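PDB 6TY0: p1, which suppresses RNA silencing for Rice yellow mottle virus and takes part in viral spread, this N-terminal part carrying a zinc finger of the protein. Local coordinates for residues W36-V41 with V91-E96; S61-Q66 with H87-C92. One frame throughout, in Å; residues are numbered along the deposited sequence.

Contact 1: residues W36-V41 with V91-E96. With ZN (zinc ion), chain C.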
loop_
_atom_site.group_PDB
_atom_site.type_symbol
_atom_site.label_atom_id
_atom_site.label_comp_id
_atom_site.label_asym_id
_atom_site.label_seq_id
_atom_site.Cartn_x
_atom_site.Cartn_y
_atom_site.Cartn_z
ATOM N N TRP A 36 -2.110 10.221 4.401
ATOM C CA TRP A 36 -3.127 9.725 5.332
ATOM C C TRP A 36 -2.637 9.627 6.778
ATOM O O TRP A 36 -3.306 9.015 7.628
ATOM C CB TRP A 36 -3.642 8.378 4.829
ATOM C CG TRP A 36 -4.018 8.449 3.413
ATOM C CD1 TRP A 36 -3.317 7.951 2.369
ATOM C CD2 TRP A 36 -5.127 9.145 2.861
ATOM N NE1 TRP A 36 -3.946 8.242 1.214
ATOM C CE2 TRP A 36 -5.060 8.986 1.478
ATOM C CE3 TRP A 36 -6.190 9.876 3.410
ATOM C CZ2 TRP A 36 -6.002 9.523 0.617
ATOM C CZ3 TRP A 36 -7.126 10.405 2.550
ATOM C CH2 TRP A 36 -7.025 10.230 1.178
ATOM N N ASP A 37 -1.479 10.246 7.051
ATOM C CA ASP A 37 -0.998 10.453 8.427
ATOM C C ASP A 37 -1.736 11.609 9.102
ATOM O O ASP A 37 -1.212 12.721 9.209
ATOM C CB ASP A 37 0.498 10.778 8.420
ATOM C CG ASP A 37 1.354 9.577 8.051
ATOM O OD1 ASP A 37 0.973 8.433 8.391
ATOM O OD2 ASP A 37 2.412 9.778 7.410
ATOM N N VAL A 38 -2.964 11.346 9.528
ATOM C CA VAL A 38 -3.807 12.335 10.181
ATOM C C VAL A 38 -4.466 11.646 11.364
ATOM O O VAL A 38 -4.544 10.416 11.354
ATOM C CB VAL A 38 -4.870 12.905 9.215
ATOM C CG1 VAL A 38 -4.209 13.680 8.101
ATOM C CG2 VAL A 38 -5.749 11.794 8.641
ATOM N N ASP A 39 -4.934 12.416 12.358
ATOM C CA ASP A 39 -5.405 11.865 13.655
ATOM C C ASP A 39 -6.552 10.875 13.523
ATOM O O ASP A 39 -6.623 9.917 14.275
ATOM C CB ASP A 39 -5.889 12.978 14.612
ATOM C CG ASP A 39 -4.754 13.675 15.339
ATOM O OD1 ASP A 39 -3.624 13.775 14.803
ATOM O OD2 ASP A 39 -4.999 14.138 16.470
ATOM N N SER A 40 -7.455 11.121 12.576
ATOM C CA SER A 40 -8.676 10.313 12.435
ATOM C C SER A 40 -8.442 8.941 11.767
ATOM O O SER A 40 -9.365 8.146 11.686
ATOM C CB SER A 40 -9.732 11.098 11.653
ATOM O OG SER A 40 -9.135 11.718 10.510
ATOM N N VAL A 41 -7.227 8.676 11.278
ATOM C CA VAL A 41 -6.879 7.356 10.755
ATOM C C VAL A 41 -6.237 6.546 11.868
ATOM O O VAL A 41 -5.113 6.809 12.249
ATOM C CB VAL A 41 -5.950 7.497 9.537
ATOM C CG1 VAL A 41 -5.335 6.188 9.098
ATOM C CG2 VAL A 41 -6.750 8.098 8.391
ATOM N N VAL A 91 -10.152 14.215 6.330
ATOM C CA VAL A 91 -9.489 15.366 5.717
ATOM C C VAL A 91 -8.029 14.980 5.609
ATOM O O VAL A 91 -7.391 14.653 6.622
ATOM C CB VAL A 91 -9.682 16.669 6.532
ATOM C CG1 VAL A 91 -8.946 17.820 5.891
ATOM C CG2 VAL A 91 -11.168 16.986 6.697
ATOM N N CYS A 92 -7.507 15.004 4.393
ATOM C CA CYS A 92 -6.145 14.488 4.130
ATOM C C CYS A 92 -5.097 15.498 4.653
ATOM O O CYS A 92 -5.454 16.616 5.071
ATOM C CB CYS A 92 -5.943 14.212 2.644
ATOM S SG CYS A 92 -5.535 15.707 1.668
ATOM N N ALA A 93 -3.826 15.084 4.686
ATOM C CA ALA A 93 -2.753 15.942 5.210
ATOM C C ALA A 93 -2.577 17.264 4.449
ATOM O O ALA A 93 -2.137 18.230 4.997
ATOM C CB ALA A 93 -1.421 15.179 5.274
ATOM N N ASP A 94 -2.900 17.317 3.178
ATOM C CA ASP A 94 -2.750 18.579 2.473
ATOM C C ASP A 94 -3.888 19.521 2.792
ATOM O O ASP A 94 -3.703 20.728 2.856
ATOM C CB ASP A 94 -2.638 18.340 0.986
ATOM C CG ASP A 94 -1.514 17.404 0.665
ATOM O OD1 ASP A 94 -0.372 17.713 1.051
ATOM O OD2 ASP A 94 -1.767 16.330 0.086
ATOM N N CYS A 95 -5.054 18.953 3.028
ATOM C CA CYS A 95 -6.247 19.742 3.220
ATOM C C CYS A 95 -6.403 20.240 4.657
ATOM O O CYS A 95 -7.049 21.236 4.859
ATOM C CB CYS A 95 -7.473 18.948 2.744
ATOM S SG CYS A 95 -7.537 18.854 0.936
ATOM N N GLU A 96 -5.813 19.562 5.638
ATOM C CA GLU A 96 -5.691 20.064 7.008
ATOM C C GLU A 96 -5.150 21.510 7.141
ATOM O O GLU A 96 -5.583 22.256 8.006
ATOM C CB GLU A 96 -4.690 19.205 7.764
ATOM C CG GLU A 96 -5.226 17.961 8.393
ATOM C CD GLU A 96 -4.136 17.207 9.130
ATOM O OE1 GLU A 96 -2.944 17.362 8.783
ATOM O OE2 GLU A 96 -4.464 16.458 10.064
HETATM ZN ZN ZN C . -7.538 16.496 0.608
HETATM O O HOH W 1 -4.158 15.013 12.138
HETATM O O HOH W 2 -10.447 14.051 9.106
#

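Contact 2: residues S61-Q66 with H87-C92. With ZN (zinc ion), chain C.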
loop_
_atom_site.group_PDB
_atom_site.type_symbol
_atom_site.label_atom_id
_atom_site.label_comp_id
_atom_site.label_asym_id
_atom_site.label_seq_id
_atom_site.Cartn_x
_atom_site.Cartn_y
_atom_site.Cartn_z
ATOM N N SER A 61 -10.097 1.522 2.412
ATOM C CA SER A 61 -10.217 2.645 1.522
ATOM C C SER A 61 -9.969 3.929 2.269
ATOM O O SER A 61 -10.481 4.140 3.363
ATOM C CB SER A 61 -11.652 2.728 0.957
ATOM O OG SER A 61 -11.969 1.476 0.367
ATOM N N PHE A 62 -9.262 4.831 1.620
ATOM C CA PHE A 62 -9.063 6.192 2.136
ATOM C C PHE A 62 -9.599 7.170 1.103
ATOM O O PHE A 62 -9.361 7.021 -0.093
ATOM C CB PHE A 62 -7.583 6.492 2.354
ATOM C CG PHE A 62 -6.890 5.548 3.279
ATOM C CD1 PHE A 62 -6.571 4.262 2.877
ATOM C CD2 PHE A 62 -6.525 5.951 4.533
ATOM C CE1 PHE A 62 -5.900 3.395 3.714
ATOM C CE2 PHE A 62 -5.848 5.102 5.394
ATOM C CZ PHE A 62 -5.521 3.819 4.985
ATOM N N ALA A 63 -10.342 8.161 1.552
ATOM C CA ALA A 63 -10.763 9.240 0.634
ATOM C C ALA A 63 -10.831 10.560 1.392
ATOM O O ALA A 63 -11.378 10.576 2.497
ATOM C CB ALA A 63 -12.126 8.912 0.080
ATOM N N CYS A 64 -10.317 11.650 0.804
ATOM C CA CYS A 64 -10.427 12.996 1.439
ATOM C C CYS A 64 -11.815 13.578 1.219
ATOM O O CYS A 64 -12.328 13.571 0.105
ATOM C CB CYS A 64 -9.404 13.983 0.864
ATOM S SG CYS A 64 -9.310 15.621 1.704
ATOM N N THR A 65 -12.415 14.123 2.258
ATOM C CA THR A 65 -13.696 14.830 2.123
ATOM C C THR A 65 -13.605 16.225 1.461
ATOM O O THR A 65 -14.635 16.793 1.104
ATOM C CB THR A 65 -14.325 14.968 3.493
ATOM O OG1 THR A 65 -13.398 15.637 4.354
ATOM C CG2 THR A 65 -14.615 13.579 4.081
ATOM N N GLN A 66 -12.393 16.738 1.234
ATOM C CA GLN A 66 -12.180 18.091 0.689
ATOM C C GLN A 66 -11.622 18.082 -0.708
ATOM O O GLN A 66 -11.907 18.965 -1.494
ATOM C CB GLN A 66 -11.174 18.891 1.524
ATOM C CG GLN A 66 -11.516 19.040 2.985
ATOM C CD GLN A 66 -12.851 19.669 3.120
ATOM O OE1 GLN A 66 -13.010 20.856 2.841
ATOM N NE2 GLN A 66 -13.847 18.873 3.479
ATOM N N HIS A 87 -13.375 2.099 5.961
ATOM C CA HIS A 87 -13.457 3.355 5.207
ATOM C C HIS A 87 -12.934 4.465 6.052
ATOM O O HIS A 87 -13.420 4.678 7.135
ATOM C CB HIS A 87 -14.910 3.692 4.887
ATOM C CG HIS A 87 -15.485 2.801 3.856
ATOM N ND1 HIS A 87 -14.962 2.724 2.589
ATOM C CD2 HIS A 87 -16.511 1.927 3.898
ATOM C CE1 HIS A 87 -15.643 1.837 1.888
ATOM N NE2 HIS A 87 -16.599 1.351 2.655
ATOM N N PHE A 88 -11.915 5.148 5.564
ATOM C CA PHE A 88 -11.434 6.365 6.201
ATOM C C PHE A 88 -11.809 7.498 5.283
ATOM O O PHE A 88 -11.117 7.770 4.297
ATOM C CB PHE A 88 -9.919 6.300 6.390
ATOM C CG PHE A 88 -9.511 5.327 7.445
ATOM C CD1 PHE A 88 -9.859 5.553 8.767
ATOM C CD2 PHE A 88 -8.842 4.179 7.124
ATOM C CE1 PHE A 88 -9.514 4.634 9.751
ATOM C CE2 PHE A 88 -8.510 3.239 8.093
ATOM C CZ PHE A 88 -8.832 3.476 9.418
ATOM N N ASP A 89 -12.947 8.119 5.601
ATOM C CA ASP A 89 -13.404 9.352 4.947
ATOM C C ASP A 89 -12.962 10.505 5.826
ATOM O O ASP A 89 -13.612 10.807 6.810
ATOM C CB ASP A 89 -14.926 9.335 4.752
ATOM C CG ASP A 89 -15.366 8.181 3.840
ATOM O OD1 ASP A 89 -14.831 8.068 2.736
ATOM O OD2 ASP A 89 -16.199 7.371 4.252
ATOM N N VAL A 90 -11.840 11.128 5.473
ATOM C CA VAL A 90 -11.183 12.035 6.380
ATOM C C VAL A 90 -10.697 13.247 5.616
ATOM O O VAL A 90 -10.840 13.308 4.425
ATOM C CB VAL A 90 -9.978 11.329 7.039
ATOM C CG1 VAL A 90 -10.446 10.110 7.819
ATOM C CG2 VAL A 90 -8.926 10.947 6.001
ATOM N N VAL A 91 -10.152 14.215 6.330
ATOM C CA VAL A 91 -9.489 15.366 5.717
ATOM C C VAL A 91 -8.029 14.980 5.609
ATOM O O VAL A 91 -7.391 14.653 6.622
ATOM C CB VAL A 91 -9.682 16.669 6.532
ATOM C CG1 VAL A 91 -8.946 17.820 5.891
ATOM C CG2 VAL A 91 -11.168 16.986 6.697
ATOM N N CYS A 92 -7.507 15.004 4.393
ATOM C CA CYS A 92 -6.145 14.488 4.130
ATOM C C CYS A 92 -5.097 15.498 4.653
ATOM O O CYS A 92 -5.454 16.616 5.071
ATOM C CB CYS A 92 -5.943 14.212 2.644
ATOM S SG CYS A 92 -5.535 15.707 1.668
HETATM ZN ZN ZN C . -7.538 16.496 0.608
HETATM O O HOH W 3 -13.243 5.583 2.075
#

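Contact 1: residues W36-V41 with V91-E96
Packing, water bridges and metal binding divide the work where the loop 36-41 meets the knuckle 91-96. The packing rests on Val-38, whose CB bond points at the other segment. Its CG1, anti to the carbonyl carbon, reaches Ala-93 CB at 4.2 Å and makes a van der Waals contact with Val-91 O at 3.6 Å. Glu-96, extended beyond CG, crosses Val-38 obliquely and brings OE2 into van der Waals contact with the same methyl, 3.4 Å from Val-38 CG1. The six-membered ring of Trp-36 turns back toward 91-96, its CZ3 lying 4.0 Å from Cys-92 CB.

The polar links run through water. One molecule accepts from Asp-39 N and donates to both Asp-39 OD1 and Glu-96 OE2, the last at 2.5 Å; it thereby joins two carboxylates that would probably repel each other. A second water accepts from Val-91 N and also binds Ser-40 OG.

Zinc is held by Cys-92 SG and Cys-95 SG, both at 2.4 Å. Within the knuckle Glu-96 N bonds to Cys-92 O, and Cys-95 N approaches Cys-92 SG in a weak bond. With Cys-64 and Cys-67 from the other half of the site, this CxxC turn completes a Cys4 zinc finger.

Contact 2: residues S61-Q66 with H87-C92
Two phenylalanine rings, Phe-62 and Phe-88, lie side by side on one face of the sheet and point the same way. Phe-88 CD2 sits over one face of the Phe-62 ring, 3.6 Å from Phe-62 CE2. The planes differ by 30° and are slid apart, centroids 5.2 Å from each other, so overlap is slight. On the opposite face of the sheet, the one bearing Ser-61, Ala-63, His-87 and Asp-89, the imidazole of His-87 meets Ser-61 obliquely, its ND1 nearest to Ser-61 CB, while Asp-89 OD1 lies near Ala-63 CB; a water donates to Asp-89 OD1.

The backbones run parallel and in register from Ser-61 with His-87 to Cys-64 with Val-90. Phe-88 uses both of its peptide groups: its N donates to Ser-61 O at 2.8 Å, nearly straight at 173°, and its O accepts from Ala-63 N. Val-90 then repeats the pattern, its N reaching Ala-63 O and its O taking Thr-65 N at 2.8 Å, a donor lying above the carbonyl plane.

At the end of the strand pair the bonding passes to sulfur. With Cys-64 SG anti to the backbone N (chi1 -173°), the thiolate binds zinc at 2.3 Å and accepts from Cys-92 N at 3.3 Å and from Gln-66 N. Two N-H groups directed at it probably temper its negative charge.

Strand 54-64 is central in its three-stranded sheet, between 70-77 and 86-90, the two outer strands. Trp-36 and His-32 meet the ring of Phe-62, and Trp-36 and Ser-40 touch Val-90.

In the fold
Contacts 1 and 2 share Val-91 and Cys-92, lie with centres 8 Å apart and converge on one zinc ion. Both are partly buried, but they bury differently: contact 2 covers 532 Å² and contact 1 only 242 Å². Contact 2 joins neighbouring strands through regular backbone bonding, whereas contact 1 sets two irregular loops together by side-chain packing and water. Trp-36 ties them, with CD2 3.7 Å from Phe-62 CB, and Ser-40 OG packs on Val-90 CG1. The pair illustrates how a metal site can be assembled where a strand end and a loop meet: sheet pairing brings Cys-64 beside Cys-92, and each cysteine's CxxC partner, Cys-67 and Cys-95, completes the four ligands.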